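Local coordinates for protein fasciclin-1 (Drosophila melanogaster, PDB 1O70) that acts as a neural cell adhesion molecule, the chain here being its third and fourth FAS1 domains, at residues K90-N95 against F113-E118; T134-D139 against V147-H152; L45-I50 against I82-N87. All coordinates share one frame; numbering follows the deposited sequence.

Interaction 1. Residues K90-N95 against F113-E118. With NAG (2-acetamido-2-deoxy-beta-D-glucopyranose), chain B; NAG (2-acetamido-2-deoxy-beta-D-glucopyranose), chain C.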
loop_
_atom_site.group_PDB
_atom_site.type_symbol
_atom_site.label_atom_id
_atom_site.label_comp_id
_atom_site.label_asym_id
_atom_site.label_seq_id
_atom_site.Cartn_x
_atom_site.Cartn_y
_atom_site.Cartn_z
ATOM N N LYS A 90 -3.217 -22.015 -3.957
ATOM C CA LYS A 90 -2.417 -21.320 -4.958
ATOM C C LYS A 90 -1.735 -20.082 -4.347
ATOM O O LYS A 90 -0.582 -19.791 -4.657
ATOM C CB LYS A 90 -3.294 -20.921 -6.154
ATOM C CG LYS A 90 -2.524 -20.345 -7.341
ATOM C CD LYS A 90 -1.631 -21.391 -7.986
ATOM C CE LYS A 90 -0.681 -20.784 -9.012
ATOM N NZ LYS A 90 0.212 -21.843 -9.593
ATOM N N ILE A 91 -2.445 -19.375 -3.469
ATOM C CA ILE A 91 -1.893 -18.197 -2.822
ATOM C C ILE A 91 -0.697 -18.606 -1.962
ATOM O O ILE A 91 0.354 -17.963 -2.010
ATOM C CB ILE A 91 -2.963 -17.483 -1.948
ATOM C CG1 ILE A 91 -4.122 -17.014 -2.825
ATOM C CG2 ILE A 91 -2.361 -16.266 -1.256
ATOM C CD1 ILE A 91 -5.284 -16.454 -2.053
ATOM N N ARG A 92 -0.853 -19.672 -1.180
ATOM C CA ARG A 92 0.245 -20.164 -0.340
ATOM C C ARG A 92 1.479 -20.423 -1.188
ATOM O O ARG A 92 2.572 -19.961 -0.871
ATOM C CB ARG A 92 -0.122 -21.483 0.343
ATOM C CG ARG A 92 -0.705 -21.349 1.725
ATOM C CD ARG A 92 -0.135 -22.428 2.650
ATOM N NE ARG A 92 -0.805 -22.432 3.949
ATOM C CZ ARG A 92 -2.054 -22.844 4.131
ATOM N NH1 ARG A 92 -2.758 -23.294 3.101
ATOM N NH2 ARG A 92 -2.601 -22.787 5.337
ATOM N N GLN A 93 1.288 -21.184 -2.262
ATOM C CA GLN A 93 2.372 -21.541 -3.167
ATOM C C GLN A 93 3.079 -20.352 -3.788
ATOM O O GLN A 93 4.306 -20.297 -3.805
ATOM C CB GLN A 93 1.846 -22.438 -4.280
ATOM C CG GLN A 93 1.256 -23.734 -3.780
ATOM C CD GLN A 93 0.723 -24.599 -4.903
ATOM O OE1 GLN A 93 1.449 -24.929 -5.841
ATOM N NE2 GLN A 93 -0.553 -24.976 -4.813
ATOM N N LYS A 94 2.305 -19.407 -4.310
ATOM C CA LYS A 94 2.885 -18.237 -4.944
ATOM C C LYS A 94 3.718 -17.390 -3.985
ATOM O O LYS A 94 4.638 -16.703 -4.412
ATOM C CB LYS A 94 1.793 -17.376 -5.574
ATOM C CG LYS A 94 1.040 -18.065 -6.699
ATOM C CD LYS A 94 0.225 -17.066 -7.507
ATOM C CE LYS A 94 1.136 -16.131 -8.296
ATOM N NZ LYS A 94 0.388 -15.082 -9.037
ATOM N N ASN A 95 3.401 -17.438 -2.694
ATOM C CA ASN A 95 4.155 -16.660 -1.725
ATOM C C ASN A 95 5.256 -17.465 -1.049
ATOM O O ASN A 95 5.864 -17.002 -0.085
ATOM C CB ASN A 95 3.228 -16.071 -0.652
ATOM C CG ASN A 95 2.456 -14.864 -1.147
ATOM O OD1 ASN A 95 2.848 -14.215 -2.112
ATOM N ND2 ASN A 95 1.360 -14.549 -0.474
ATOM N N PHE A 113 -0.989 -11.277 -0.671
ATOM C CA PHE A 113 -1.539 -11.893 0.521
ATOM C C PHE A 113 -0.486 -12.361 1.505
ATOM O O PHE A 113 0.699 -12.470 1.185
ATOM C CB PHE A 113 -2.402 -13.107 0.140
ATOM C CG PHE A 113 -3.471 -12.815 -0.876
ATOM C CD1 PHE A 113 -3.144 -12.611 -2.208
ATOM C CD2 PHE A 113 -4.806 -12.735 -0.496
ATOM C CE1 PHE A 113 -4.128 -12.331 -3.150
ATOM C CE2 PHE A 113 -5.797 -12.454 -1.432
ATOM C CZ PHE A 113 -5.452 -12.251 -2.762
ATOM N N ASN A 114 -0.948 -12.644 2.713
ATOM C CA ASN A 114 -0.101 -13.170 3.760
ATOM C C ASN A 114 -0.881 -14.330 4.357
ATOM O O ASN A 114 -2.050 -14.172 4.719
ATOM C CB ASN A 114 0.167 -12.136 4.844
ATOM C CG ASN A 114 1.034 -12.692 5.955
ATOM O OD1 ASN A 114 2.138 -13.175 5.705
ATOM N ND2 ASN A 114 0.540 -12.634 7.185
ATOM N N VAL A 115 -0.237 -15.492 4.451
ATOM C CA VAL A 115 -0.873 -16.686 4.998
ATOM C C VAL A 115 -0.185 -17.180 6.263
ATOM O O VAL A 115 1.034 -17.342 6.286
ATOM C CB VAL A 115 -0.870 -17.842 3.974
ATOM C CG1 VAL A 115 -1.476 -19.088 4.604
ATOM C CG2 VAL A 115 -1.654 -17.445 2.721
ATOM N N ARG A 116 -0.976 -17.414 7.308
ATOM C CA ARG A 116 -0.474 -17.917 8.588
ATOM C C ARG A 116 -1.218 -19.187 8.994
ATOM O O ARG A 116 -2.409 -19.327 8.718
ATOM C CB ARG A 116 -0.686 -16.893 9.696
ATOM C CG ARG A 116 0.091 -15.615 9.576
ATOM C CD ARG A 116 -0.539 -14.591 10.509
ATOM N NE ARG A 116 -0.746 -15.155 11.842
ATOM C CZ ARG A 116 -1.512 -14.600 12.775
ATOM N NH1 ARG A 116 -2.152 -13.464 12.519
ATOM N NH2 ARG A 116 -1.629 -15.175 13.968
ATOM N N GLY A 117 -0.511 -20.093 9.666
ATOM C CA GLY A 117 -1.106 -21.336 10.136
ATOM C C GLY A 117 -1.624 -22.274 9.063
ATOM O O GLY A 117 -1.431 -22.033 7.871
ATOM N N GLU A 118 -2.268 -23.361 9.487
ATOM C CA GLU A 118 -2.828 -24.328 8.545
ATOM C C GLU A 118 -4.161 -24.873 9.043
ATOM O O GLU A 118 -4.592 -24.580 10.159
ATOM C CB GLU A 118 -1.867 -25.497 8.311
ATOM C CG GLU A 118 -0.439 -25.100 7.991
ATOM C CD GLU A 118 0.287 -24.594 9.218
ATOM O OE1 GLU A 118 0.143 -25.225 10.288
ATOM O OE2 GLU A 118 1.005 -23.578 9.113
HETATM C C1 NAG B . 0.539 -10.158 11.136
HETATM C C2 NAG B . 0.355 -10.932 12.425
HETATM C C3 NAG B . 1.729 -11.278 12.998
HETATM C C4 NAG B . 2.527 -12.056 11.932
HETATM C C5 NAG B . 2.562 -11.309 10.588
HETATM C C6 NAG B . 3.142 -12.198 9.496
HETATM C C7 NAG B . -1.590 -10.552 13.792
HETATM C C8 NAG B . -1.878 -10.452 15.283
HETATM N N2 NAG B . -0.399 -10.137 13.373
HETATM O O3 NAG B . 1.566 -12.047 14.170
HETATM O O4 NAG B . 3.856 -12.314 12.371
HETATM O O5 NAG B . 1.227 -10.956 10.164
HETATM O O6 NAG B . 2.441 -13.437 9.434
HETATM O O7 NAG B . -2.440 -11.004 13.028
HETATM C C1 NAG C . -2.398 -7.340 7.766
HETATM C C2 NAG C . -1.118 -8.043 7.322
HETATM C C3 NAG C . -0.830 -9.196 8.289
HETATM C C4 NAG C . -0.772 -8.691 9.743
HETATM C C5 NAG C . -2.051 -7.888 10.056
HETATM C C6 NAG C . -2.067 -7.245 11.425
HETATM C C7 NAG C . -0.512 -8.129 4.992
HETATM C C8 NAG C . -0.718 -8.767 3.625
HETATM N N2 NAG C . -1.282 -8.566 5.984
HETATM O O3 NAG C . 0.373 -9.852 7.926
HETATM O O4 NAG C . -0.700 -9.821 10.636
HETATM O O5 NAG C . -2.235 -6.832 9.092
HETATM O O6 NAG C . -0.888 -6.484 11.639
HETATM O O7 NAG C . 0.330 -7.251 5.144
HETATM O O HOH W 1 0.782 -12.449 -2.450
#
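Ile91 meets Phe113 and Val115 by apolar packing. Its CD1 sits over one face of the Phe113 ring as a CH-pi contact, 4.0 Å from the ring centroid and only 9° off the ring normal. Ile91 CG2, anti to the backbone N, touches Phe113 CB at 3.5 Å and Val115 CG2 at 4.2 Å. The side chains of Ile91 and Phe113 cross at about a right angle.

The elements do much the same. Helix 88-94 runs across strand 110-116 of the seven-stranded mixed sheet of the third FAS1 domain, at 101° between the short segments and 8.6 Å between their axes.

Arg92 makes the polar contact at one end. CG and NE of Arg92 pass Val115 CG1, which lies over one face of the guanidinium. Arg92 NH2 then donates to Gly117 O at 2.9 Å. This bond is nearly straight (164°), lies in the guanidinium plane and uses a carbonyl lone pair. NH2 also has a weak bond to Thr122.

At the helix end, water links the segments. It donates to Asn95 OD1 at 2.7 Å and accepts from Phe113 N at 2.8 Å. The same OD1 also takes the N-H of Ala100.

Asn114 turns its CB away from the helix. Its ND2 donates to O6 of the N-acetylglucosamine of chain B at 3.1 Å, part of the glycan carried by the third FAS1 domain.

Interaction 2. Residues T134-D139 against V147-H152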
loop_
_atom_site.group_PDB
_atom_site.type_symbol
_atom_site.label_atom_id
_atom_site.label_comp_id
_atom_site.label_asym_id
_atom_site.label_seq_id
_atom_site.Cartn_x
_atom_site.Cartn_y
_atom_site.Cartn_z
ATOM N N THR A 134 -8.931 -9.110 6.210
ATOM C CA THR A 134 -8.835 -10.517 6.517
ATOM C C THR A 134 -9.895 -11.253 5.731
ATOM O O THR A 134 -11.007 -10.761 5.536
ATOM C CB THR A 134 -9.036 -10.770 8.018
ATOM O OG1 THR A 134 -7.968 -10.150 8.748
ATOM C CG2 THR A 134 -9.039 -12.261 8.314
ATOM N N VAL A 135 -9.519 -12.427 5.249
ATOM C CA VAL A 135 -10.434 -13.270 4.502
ATOM C C VAL A 135 -11.238 -14.008 5.563
ATOM O O VAL A 135 -10.682 -14.811 6.306
ATOM C CB VAL A 135 -9.671 -14.288 3.652
ATOM C CG1 VAL A 135 -10.654 -15.205 2.944
ATOM C CG2 VAL A 135 -8.796 -13.566 2.635
ATOM N N ILE A 136 -12.531 -13.711 5.654
ATOM C CA ILE A 136 -13.380 -14.355 6.644
ATOM C C ILE A 136 -14.127 -15.540 6.057
ATOM O O ILE A 136 -14.963 -16.137 6.724
ATOM C CB ILE A 136 -14.416 -13.380 7.223
ATOM C CG1 ILE A 136 -15.326 -12.860 6.111
ATOM C CG2 ILE A 136 -13.707 -12.211 7.913
ATOM C CD1 ILE A 136 -16.439 -11.964 6.630
ATOM N N GLN A 137 -13.827 -15.873 4.807
ATOM C CA GLN A 137 -14.461 -16.994 4.122
ATOM C C GLN A 137 -13.726 -17.162 2.811
ATOM O O GLN A 137 -13.622 -16.225 2.021
ATOM C CB GLN A 137 -15.940 -16.699 3.875
ATOM C CG GLN A 137 -16.603 -17.632 2.875
ATOM C CD GLN A 137 -17.849 -18.302 3.427
ATOM O OE1 GLN A 137 -18.763 -18.649 2.672
ATOM N NE2 GLN A 137 -17.886 -18.505 4.747
ATOM N N ALA A 138 -13.221 -18.362 2.571
ATOM C CA ALA A 138 -12.444 -18.588 1.369
ATOM C C ALA A 138 -12.903 -19.719 0.465
ATOM O O ALA A 138 -13.860 -20.433 0.756
ATOM C CB ALA A 138 -10.980 -18.818 1.764
ATOM N N ASP A 139 -12.197 -19.851 -0.651
ATOM C CA ASP A 139 -12.437 -20.913 -1.611
ATOM C C ASP A 139 -13.890 -21.135 -2.008
ATOM O O ASP A 139 -14.354 -22.270 -2.050
ATOM C CB ASP A 139 -11.849 -22.220 -1.063
ATOM C CG ASP A 139 -10.335 -22.172 -0.936
ATOM O OD1 ASP A 139 -9.775 -23.024 -0.199
ATOM O OD2 ASP A 139 -9.713 -21.290 -1.580
ATOM N N VAL A 147 -14.003 -17.042 -5.134
ATOM C CA VAL A 147 -14.500 -15.863 -4.462
ATOM C C VAL A 147 -14.143 -16.016 -2.997
ATOM O O VAL A 147 -14.256 -17.106 -2.436
ATOM C CB VAL A 147 -16.017 -15.744 -4.597
ATOM C CG1 VAL A 147 -16.547 -14.747 -3.573
ATOM C CG2 VAL A 147 -16.381 -15.299 -5.998
ATOM N N HIS A 148 -13.710 -14.925 -2.385
ATOM C CA HIS A 148 -13.347 -14.922 -0.974
ATOM C C HIS A 148 -13.984 -13.686 -0.353
ATOM O O HIS A 148 -14.039 -12.624 -0.984
ATOM C CB HIS A 148 -11.837 -14.799 -0.812
ATOM C CG HIS A 148 -11.050 -15.813 -1.585
ATOM N ND1 HIS A 148 -10.954 -17.134 -1.199
ATOM C CD2 HIS A 148 -10.282 -15.692 -2.695
ATOM C CE1 HIS A 148 -10.157 -17.781 -2.031
ATOM N NE2 HIS A 148 -9.735 -16.927 -2.949
ATOM N N ILE A 149 -14.446 -13.803 0.886
ATOM C CA ILE A 149 -15.052 -12.662 1.560
ATOM C C ILE A 149 -14.055 -12.001 2.517
ATOM O O ILE A 149 -13.437 -12.672 3.344
ATOM C CB ILE A 149 -16.340 -13.078 2.336
ATOM C CG1 ILE A 149 -17.439 -13.480 1.350
ATOM C CG2 ILE A 149 -16.899 -11.893 3.120
ATOM C CD1 ILE A 149 -17.189 -14.743 0.607
ATOM N N ILE A 150 -13.889 -10.687 2.386
ATOM C CA ILE A 150 -12.976 -9.948 3.248
ATOM C C ILE A 150 -13.757 -8.990 4.133
ATOM O O ILE A 150 -14.866 -8.579 3.788
ATOM C CB ILE A 150 -11.913 -9.173 2.434
ATOM C CG1 ILE A 150 -12.583 -8.166 1.489
ATOM C CG2 ILE A 150 -11.050 -10.155 1.655
ATOM C CD1 ILE A 150 -11.583 -7.399 0.619
ATOM N N ASP A 151 -13.171 -8.640 5.275
ATOM C CA ASP A 151 -13.841 -7.779 6.235
ATOM C C ASP A 151 -13.664 -6.283 6.058
ATOM O O ASP A 151 -14.134 -5.507 6.887
ATOM C CB ASP A 151 -13.434 -8.171 7.655
ATOM C CG ASP A 151 -11.939 -8.097 7.877
ATOM O OD1 ASP A 151 -11.200 -7.624 6.979
ATOM O OD2 ASP A 151 -11.512 -8.516 8.971
ATOM N N HIS A 152 -12.978 -5.873 5.000
ATOM C CA HIS A 152 -12.807 -4.450 4.730
ATOM C C HIS A 152 -12.867 -4.274 3.247
ATOM O O HIS A 152 -12.575 -5.203 2.500
ATOM C CB HIS A 152 -11.466 -3.910 5.223
ATOM C CG HIS A 152 -11.412 -3.698 6.700
ATOM N ND1 HIS A 152 -10.941 -4.655 7.572
ATOM C CD2 HIS A 152 -11.794 -2.646 7.463
ATOM C CE1 HIS A 152 -11.031 -4.203 8.810
ATOM N NE2 HIS A 152 -11.545 -2.986 8.773
#
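Asp151 reaches Thr134 through its first torsion (chi1 58°), which puts CG between the backbone N and the carbonyl carbon. Asp151 OD1 then accepts from Thr134 N at 2.8 Å, from above the carboxylate plane. His152 ND1 donates to the same oxygen from the opposite face, at 3.0 Å. Two N-H groups therefore grip OD1, which would probably favour the charged carboxylate. Asp151 N in turn bonds to Thr134 O.

Ile136 has a similar first torsion (chi1 61°), which puts CG1 between the backbone N and the carbonyl carbon, against Ile149 CG2. Ile136 CG1 and CD1 both meet Ile149 CG2, CG1 at 3.5 Å, and the two side chains cross obliquely. Gln137 lies alongside Ile149 and points the same way, with CG 3.7 Å from Ile149 CD1.

Ile136 and Gln137 both face Ile149. This is a classic beta bulge, in the hairpin of strands 131-141 and 145-150 that forms part of the mixed sheet of this FAS1 domain. Ile136 N donates to Ile149 O at 2.7 Å, and Ile149 N donates to Gln137 O at 2.8 Å. Val135 and Ile150 form a non-hydrogen-bonded antiparallel pair just before the bulge. Val135 CG2 packs on Ile150 CG2 at 4.2 Å.

Beyond the bulge the His148 ring meets the first strand at its edge. Ala138 CA and Asp139 OD2 lie in the ring plane, and Ala138 CB is 3.4 Å from His148 ND1. The carboxylate of Asp139 is turned 58° from the ring. The other nitrogen, His148 NE2, bonds to Leu86 O. Asp139 OD2 accepts from Val88 N.

Interaction 3. Residues L45-I50 against I82-N87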
loop_
_atom_site.group_PDB
_atom_site.type_symbol
_atom_site.label_atom_id
_atom_site.label_comp_id
_atom_site.label_asym_id
_atom_site.label_seq_id
_atom_site.Cartn_x
_atom_site.Cartn_y
_atom_site.Cartn_z
ATOM N N LEU A 45 -12.993 -12.312 -18.848
ATOM C CA LEU A 45 -11.765 -12.921 -18.344
ATOM C C LEU A 45 -11.830 -14.440 -18.403
ATOM O O LEU A 45 -12.858 -15.045 -18.089
ATOM C CB LEU A 45 -11.501 -12.477 -16.899
ATOM C CG LEU A 45 -11.121 -11.009 -16.673
ATOM C CD1 LEU A 45 -11.221 -10.660 -15.200
ATOM C CD2 LEU A 45 -9.716 -10.766 -17.199
ATOM N N THR A 46 -10.727 -15.054 -18.815
ATOM C CA THR A 46 -10.654 -16.505 -18.901
ATOM C C THR A 46 -10.590 -17.079 -17.485
ATOM O O THR A 46 -11.087 -18.172 -17.232
ATOM C CB THR A 46 -9.419 -16.931 -19.701
ATOM O OG1 THR A 46 -8.246 -16.385 -19.087
ATOM C CG2 THR A 46 -9.516 -16.414 -21.130
ATOM N N GLU A 47 -9.980 -16.326 -16.571
ATOM C CA GLU A 47 -9.871 -16.721 -15.170
ATOM C C GLU A 47 -10.066 -15.461 -14.328
ATOM O O GLU A 47 -9.521 -14.401 -14.652
ATOM C CB GLU A 47 -8.496 -17.326 -14.879
ATOM C CG GLU A 47 -8.067 -18.403 -15.860
ATOM C CD GLU A 47 -6.836 -19.161 -15.394
ATOM O OE1 GLU A 47 -6.967 -20.017 -14.491
ATOM O OE2 GLU A 47 -5.734 -18.894 -15.922
ATOM N N VAL A 48 -10.844 -15.568 -13.253
ATOM C CA VAL A 48 -11.103 -14.416 -12.396
ATOM C C VAL A 48 -11.401 -14.796 -10.945
ATOM O O VAL A 48 -12.118 -15.760 -10.680
ATOM C CB VAL A 48 -12.292 -13.582 -12.953
ATOM C CG1 VAL A 48 -13.540 -14.450 -13.061
ATOM C CG2 VAL A 48 -12.553 -12.369 -12.060
ATOM N N THR A 49 -10.833 -14.041 -10.010
ATOM C CA THR A 49 -11.057 -14.270 -8.591
ATOM C C THR A 49 -11.503 -12.944 -7.990
ATOM O O THR A 49 -10.841 -11.914 -8.137
ATOM C CB THR A 49 -9.788 -14.771 -7.873
ATOM O OG1 THR A 49 -9.433 -16.050 -8.397
ATOM C CG2 THR A 49 -10.030 -14.906 -6.376
ATOM N N ILE A 50 -12.643 -12.988 -7.319
ATOM C CA ILE A 50 -13.228 -11.808 -6.722
ATOM C C ILE A 50 -13.080 -11.797 -5.210
ATOM O O ILE A 50 -13.293 -12.818 -4.547
ATOM C CB ILE A 50 -14.727 -11.737 -7.068
ATOM C CG1 ILE A 50 -14.889 -11.688 -8.588
ATOM C CG2 ILE A 50 -15.377 -10.540 -6.377
ATOM C CD1 ILE A 50 -16.332 -11.673 -9.066
ATOM N N ILE A 82 -9.324 -9.933 -9.253
ATOM C CA ILE A 82 -8.060 -10.527 -9.669
ATOM C C ILE A 82 -8.130 -11.268 -11.005
ATOM O O ILE A 82 -8.874 -12.237 -11.156
ATOM C CB ILE A 82 -7.569 -11.509 -8.596
ATOM C CG1 ILE A 82 -7.343 -10.753 -7.282
ATOM C CG2 ILE A 82 -6.310 -12.208 -9.074
ATOM C CD1 ILE A 82 -7.332 -11.618 -6.070
ATOM N N LYS A 83 -7.325 -10.824 -11.963
ATOM C CA LYS A 83 -7.302 -11.452 -13.276
ATOM C C LYS A 83 -6.561 -12.790 -13.215
ATOM O O LYS A 83 -5.524 -12.966 -13.854
ATOM C CB LYS A 83 -6.628 -10.508 -14.281
ATOM C CG LYS A 83 -7.412 -9.217 -14.501
ATOM C CD LYS A 83 -6.515 -8.022 -14.774
ATOM C CE LYS A 83 -5.773 -8.151 -16.090
ATOM N NZ LYS A 83 -4.797 -7.035 -16.286
ATOM N N ASP A 84 -7.107 -13.737 -12.451
ATOM C CA ASP A 84 -6.490 -15.052 -12.294
ATOM C C ASP A 84 -7.341 -15.985 -11.418
ATOM O O ASP A 84 -8.278 -15.544 -10.756
ATOM C CB ASP A 84 -5.081 -14.862 -11.708
ATOM C CG ASP A 84 -4.369 -16.175 -11.414
ATOM O OD1 ASP A 84 -4.542 -17.156 -12.170
ATOM O OD2 ASP A 84 -3.605 -16.210 -10.429
ATOM N N ARG A 85 -7.026 -17.276 -11.445
ATOM C CA ARG A 85 -7.747 -18.260 -10.648
ATOM C C ARG A 85 -6.934 -18.472 -9.372
ATOM O O ARG A 85 -5.928 -19.180 -9.388
ATOM C CB ARG A 85 -7.846 -19.569 -11.418
ATOM C CG ARG A 85 -8.500 -20.689 -10.631
ATOM C CD ARG A 85 -8.181 -22.038 -11.258
ATOM N NE ARG A 85 -8.620 -22.064 -12.644
ATOM C CZ ARG A 85 -9.897 -22.090 -13.005
ATOM N NH1 ARG A 85 -10.843 -22.100 -12.072
ATOM N NH2 ARG A 85 -10.231 -22.096 -14.294
ATOM N N LEU A 86 -7.364 -17.866 -8.268
ATOM C CA LEU A 86 -6.619 -17.979 -7.023
ATOM C C LEU A 86 -7.360 -18.460 -5.790
ATOM O O LEU A 86 -8.215 -17.750 -5.256
ATOM C CB LEU A 86 -5.983 -16.632 -6.671
ATOM C CG LEU A 86 -4.789 -16.121 -7.466
ATOM C CD1 LEU A 86 -4.313 -14.793 -6.870
ATOM C CD2 LEU A 86 -3.670 -17.148 -7.414
ATOM N N ASN A 87 -7.012 -19.655 -5.320
ATOM C CA ASN A 87 -7.611 -20.189 -4.100
ATOM C C ASN A 87 -6.517 -20.205 -3.038
ATOM O O ASN A 87 -5.344 -19.993 -3.352
ATOM C CB ASN A 87 -8.156 -21.602 -4.329
ATOM C CG ASN A 87 -7.088 -22.578 -4.807
ATOM O OD1 ASN A 87 -7.352 -23.757 -4.990
ATOM N ND2 ASN A 87 -5.879 -22.082 -5.017
#
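Glu47 and Arg85 bring two flat groups together, carboxylate and guanidinium, with their planes 46° apart. Glu47 OE1 comes obliquely to the guanidinium and forms a salt bridge with Arg85 NE at 3.2 Å. The bond is weak, bent to 126° at the hydrogen. The same OE1 rests against Arg85 CB. Glu47 OE2 lies 4.3 Å from Asp84 OD1, and the arginine would probably offset some of the repulsion between these two carboxylates.

Thr49 carries the centre. Its first torsion (chi1 -64°) sets OG1 anti to the carbonyl carbon, where it meets the backbone of 84-86. Thr49 OG1 donates to Asp84 O at 2.7 Å and accepts from Leu86 N at 2.8 Å. The hydroxyl thus serves two peptide groups of a segment without regular structure. An alanine here would probably leave Asp84 O and Leu86 N without these bonds and free the loop to shift.

Thr49 and Ile82 form an antiparallel hydrogen-bonded pair. Thr49 N bonds to Ile82 O at 2.9 Å, and Ile82 N to Thr49 O at 2.7 Å. Ile82 O also accepts from Asp84 N across the inverse gamma turn centred on Lys83. Leu45 CD2 packs on Lys83 CG.

Strand 81-82 is an outermost strand of this FAS1 sheet, beside strand 48-53. Strand 145-150 flanks the latter, and residues 83-87 lead into helix 88-94.

All three interactions belong to the same FAS1 domain and reach one sheet. Each is partly buried: Ile91 and Phe113 are buried in interaction 1, His148, Ile149 and Ile150 in interaction 2, and Thr49 and Ile82 in interaction 3. Arg92 is partly exposed, and Ile136 and Asp139 are exposed. Interaction 1 sets a helix on a strand and relies on side-chain packing. Interactions 2 and 3 join neighbouring segments mainly through backbone bonds. In interaction 2 an aspartate extends the pairing; in interaction 3 a threonine hydroxyl does so. The two hold adjacent strands, and His148 N bonds to Ile50 O between them. Interactions 1 and 3 meet through apolar groups, Phe113 CZ being 3.9 Å from Ile82 CD1.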